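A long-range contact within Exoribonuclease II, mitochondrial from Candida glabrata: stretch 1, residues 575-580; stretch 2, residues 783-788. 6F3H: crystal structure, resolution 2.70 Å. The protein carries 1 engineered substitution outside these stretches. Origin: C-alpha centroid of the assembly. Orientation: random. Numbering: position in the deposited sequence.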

ATOM      1  N   GLY A 575      -1.008 -18.645 -12.752  1.00 98.52           N
ATOM      2  CA  GLY A 575      -0.059 -18.883 -11.697  1.00 94.20           C
ATOM      3  C   GLY A 575       0.218 -17.699 -10.813  1.00 89.38           C
ATOM      4  O   GLY A 575       0.898 -17.861  -9.802  1.00 97.57           O
ATOM      5  N   PHE A 576      -0.347 -16.537 -11.115  1.00 81.17           N
ATOM      6  CA  PHE A 576       0.112 -15.312 -10.483  1.00 80.65           C
ATOM      7  C   PHE A 576      -0.355 -15.136  -9.047  1.00 85.25           C
ATOM      8  O   PHE A 576       0.366 -14.525  -8.244  1.00 91.47           O
ATOM      9  CB  PHE A 576      -0.328 -14.135 -11.334  1.00 82.56           C
ATOM     10  CG  PHE A 576       0.577 -13.885 -12.483  1.00 92.05           C
ATOM     11  CD1 PHE A 576       0.714 -14.836 -13.468  1.00100.70           C
ATOM     12  CD2 PHE A 576       1.275 -12.703 -12.601  1.00 93.74           C
ATOM     13  CE1 PHE A 576       1.551 -14.627 -14.547  1.00102.96           C
ATOM     14  CE2 PHE A 576       2.104 -12.484 -13.686  1.00 96.19           C
ATOM     15  CZ  PHE A 576       2.235 -13.446 -14.660  1.00 99.12           C
ATOM     16  N   ASN A 577      -1.515 -15.653  -8.678  1.00 81.61           N
ATOM     17  CA  ASN A 577      -2.000 -15.471  -7.311  1.00 84.84           C
ATOM     18  C   ASN A 577      -2.409 -16.825  -6.774  1.00 85.29           C
ATOM     19  O   ASN A 577      -3.596 -17.152  -6.700  1.00 86.99           O
ATOM     20  CB  ASN A 577      -3.125 -14.474  -7.255  1.00 91.30           C
ATOM     21  CG  ASN A 577      -2.658 -13.060  -7.542  1.00 98.40           C
ATOM     22  OD1 ASN A 577      -3.099 -12.434  -8.508  1.00101.49           O
ATOM     23  ND2 ASN A 577      -1.748 -12.551  -6.707  1.00 99.87           N
ATOM     24  N   LYS A 578      -1.412 -17.608  -6.397  1.00 85.40           N
ATOM     25  CA  LYS A 578      -1.633 -18.895  -5.773  1.00 84.13           C
ATOM     26  C   LYS A 578      -1.230 -18.838  -4.305  1.00 88.24           C
ATOM     27  O   LYS A 578      -0.422 -18.005  -3.885  1.00 80.25           O
ATOM     28  CB  LYS A 578      -0.867 -19.977  -6.536  1.00 81.24           C
ATOM     29  CG  LYS A 578      -1.208 -20.023  -8.056  1.00 80.91           C
ATOM     30  CD  LYS A 578      -2.651 -20.482  -8.323  1.00 82.80           C
ATOM     31  CE  LYS A 578      -3.388 -19.698  -9.445  1.00 82.49           C
ATOM     32  NZ  LYS A 578      -3.299 -20.266 -10.832  1.00 82.41           N
ATOM     33  N   GLY A 579      -1.826 -19.735  -3.525  1.00 99.60           N
ATOM     34  CA  GLY A 579      -1.482 -19.853  -2.123  1.00 94.78           C
ATOM     35  C   GLY A 579      -1.761 -18.615  -1.311  1.00 80.60           C
ATOM     36  O   GLY A 579      -1.030 -18.333  -0.363  1.00 82.08           O
ATOM     37  N   LEU A 580      -2.794 -17.860  -1.657  1.00 64.18           N
ATOM     38  CA  LEU A 580      -3.196 -16.770  -0.790  1.00 58.00           C
ATOM     39  C   LEU A 580      -3.841 -17.299   0.475  1.00 63.31           C
ATOM     40  O   LEU A 580      -4.318 -18.434   0.546  1.00 71.98           O
ATOM     41  CB  LEU A 580      -4.150 -15.820  -1.476  1.00 53.96           C
ATOM     42  CG  LEU A 580      -3.449 -15.147  -2.622  1.00 56.06           C
ATOM     43  CD1 LEU A 580      -3.771 -15.857  -3.882  1.00 61.39           C
ATOM     44  CD2 LEU A 580      -3.958 -13.767  -2.659  1.00 60.04           C
ATOM     45  N   PHE A 783       8.267 -19.565  -3.888  1.00 82.02           N
ATOM     46  CA  PHE A 783       7.561 -20.814  -4.124  1.00 82.32           C
ATOM     47  C   PHE A 783       6.482 -20.626  -5.162  1.00 77.59           C
ATOM     48  O   PHE A 783       5.651 -19.721  -5.031  1.00 81.39           O
ATOM     49  CB  PHE A 783       6.911 -21.355  -2.870  1.00 84.69           C
ATOM     50  CG  PHE A 783       7.859 -21.961  -1.941  1.00 83.91           C
ATOM     51  CD1 PHE A 783       9.220 -21.786  -2.123  1.00 83.68           C
ATOM     52  CD2 PHE A 783       7.410 -22.766  -0.921  1.00 87.63           C
ATOM     53  CE1 PHE A 783      10.123 -22.355  -1.268  1.00 82.03           C
ATOM     54  CE2 PHE A 783       8.302 -23.352  -0.065  1.00 90.06           C
ATOM     55  CZ  PHE A 783       9.668 -23.144  -0.239  1.00 85.99           C
ATOM     56  N   PRO A 784       6.456 -21.457  -6.187  1.00 65.70           N
ATOM     57  CA  PRO A 784       5.320 -21.404  -7.094  1.00 59.29           C
ATOM     58  C   PRO A 784       4.032 -21.707  -6.363  1.00 65.45           C
ATOM     59  O   PRO A 784       3.003 -21.065  -6.613  1.00 68.16           O
ATOM     60  CB  PRO A 784       5.673 -22.470  -8.129  1.00 59.58           C
ATOM     61  CG  PRO A 784       7.157 -22.621  -8.009  1.00 60.50           C
ATOM     62  CD  PRO A 784       7.424 -22.488  -6.568  1.00 60.69           C
ATOM     63  N   GLU A 785       4.066 -22.657  -5.430  1.00 66.45           N
ATOM     64  CA  GLU A 785       2.829 -23.013  -4.763  1.00 69.17           C
ATOM     65  C   GLU A 785       2.328 -21.894  -3.857  1.00 64.36           C
ATOM     66  O   GLU A 785       1.120 -21.814  -3.611  1.00 61.74           O
ATOM     67  CB  GLU A 785       3.027 -24.316  -3.978  1.00 76.09           C
ATOM     68  N   TYR A 786       3.204 -20.994  -3.402  1.00 60.30           N
ATOM     69  CA  TYR A 786       2.810 -19.969  -2.444  1.00 63.37           C
ATOM     70  C   TYR A 786       3.335 -18.615  -2.873  1.00 72.71           C
ATOM     71  O   TYR A 786       4.528 -18.464  -3.157  1.00 74.75           O
ATOM     72  CB  TYR A 786       3.326 -20.230  -1.042  1.00 61.38           C
ATOM     73  CG  TYR A 786       2.973 -21.547  -0.440  1.00 64.87           C
ATOM     74  CD1 TYR A 786       3.716 -22.691  -0.716  1.00 67.23           C
ATOM     75  CD2 TYR A 786       1.887 -21.650   0.415  1.00 64.80           C
ATOM     76  CE1 TYR A 786       3.386 -23.894  -0.132  1.00 67.75           C
ATOM     77  CE2 TYR A 786       1.551 -22.835   0.994  1.00 65.35           C
ATOM     78  CZ  TYR A 786       2.296 -23.951   0.721  1.00 71.18           C
ATOM     79  OH  TYR A 786       1.923 -25.127   1.315  1.00 82.41           O
ATOM     80  N   SER A 787       2.473 -17.611  -2.805  1.00 72.75           N
ATOM     81  CA  SER A 787       2.887 -16.283  -3.221  1.00 74.55           C
ATOM     82  C   SER A 787       3.744 -15.585  -2.166  1.00 78.89           C
ATOM     83  O   SER A 787       4.670 -14.846  -2.522  1.00 81.45           O
ATOM     84  CB  SER A 787       1.646 -15.452  -3.551  1.00 73.67           C
ATOM     85  OG  SER A 787       0.993 -15.941  -4.714  1.00 74.83           O
ATOM     86  N   TYR A 788       3.482 -15.822  -0.876  1.00 77.34           N
ATOM     87  CA  TYR A 788       4.126 -15.083   0.206  1.00 69.41           C
ATOM     88  C   TYR A 788       5.192 -15.888   0.913  1.00 60.48           C
ATOM     89  O   TYR A 788       5.625 -15.521   2.004  1.00 55.91           O
ATOM     90  CB  TYR A 788       3.082 -14.616   1.210  1.00 72.64           C
ATOM     91  CG  TYR A 788       2.161 -13.614   0.593  1.00 80.39           C
ATOM     92  CD1 TYR A 788       2.652 -12.612  -0.233  1.00 85.62           C
ATOM     93  CD2 TYR A 788       0.797 -13.683   0.812  1.00 84.28           C
ATOM     94  CE1 TYR A 788       1.806 -11.686  -0.809  1.00 93.38           C
ATOM     95  CE2 TYR A 788      -0.066 -12.768   0.252  1.00 90.64           C
ATOM     96  CZ  TYR A 788       0.438 -11.769  -0.562  1.00 97.25           C
ATOM     97  OH  TYR A 788      -0.430 -10.857  -1.132  1.00102.05           O
TER

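Two irregular segments, more than 200 residues apart in sequence, meet here. The closest CA atoms across the contact are Gly 579 CA and Tyr 786 CA, 4.3 Å apart. The second segment is turned on itself locally: Tyr 786 N donates a hydrogen bond to Phe 783 O at 3.2 Å. Gly 579 CA lies 3.6 Å from Glu 785 O, a CA-H...O contact. Glycine suits this site on two counts. Its positive phi is easily adopted without a side chain, and a CB on Gly 579 would point toward the second segment, about 2.5 Å from Glu 785 O and 2.9 Å from Tyr 786 CA, both clashes.

The polar center of the contact is Lys 578 O, which accepts twice from Ser 787. Ser 787 OG donates to Lys 578 O at 2.6 Å, whereas the backbone bond from Ser 787 N to Lys 578 O, at 3.1 Å, is weak, with an angle of only 125°. Serine fits because its CA-to-CB bond points toward the first segment, and the short side chain places OG beside the carbonyl. Lys 578 CB, on a sideways bond, packs 4.0 Å from Pro 784 O, while the end of the chain leads away. The CA-to-CB bonds of Phe 576, Glu 785 and Tyr 786, in contrast, point away.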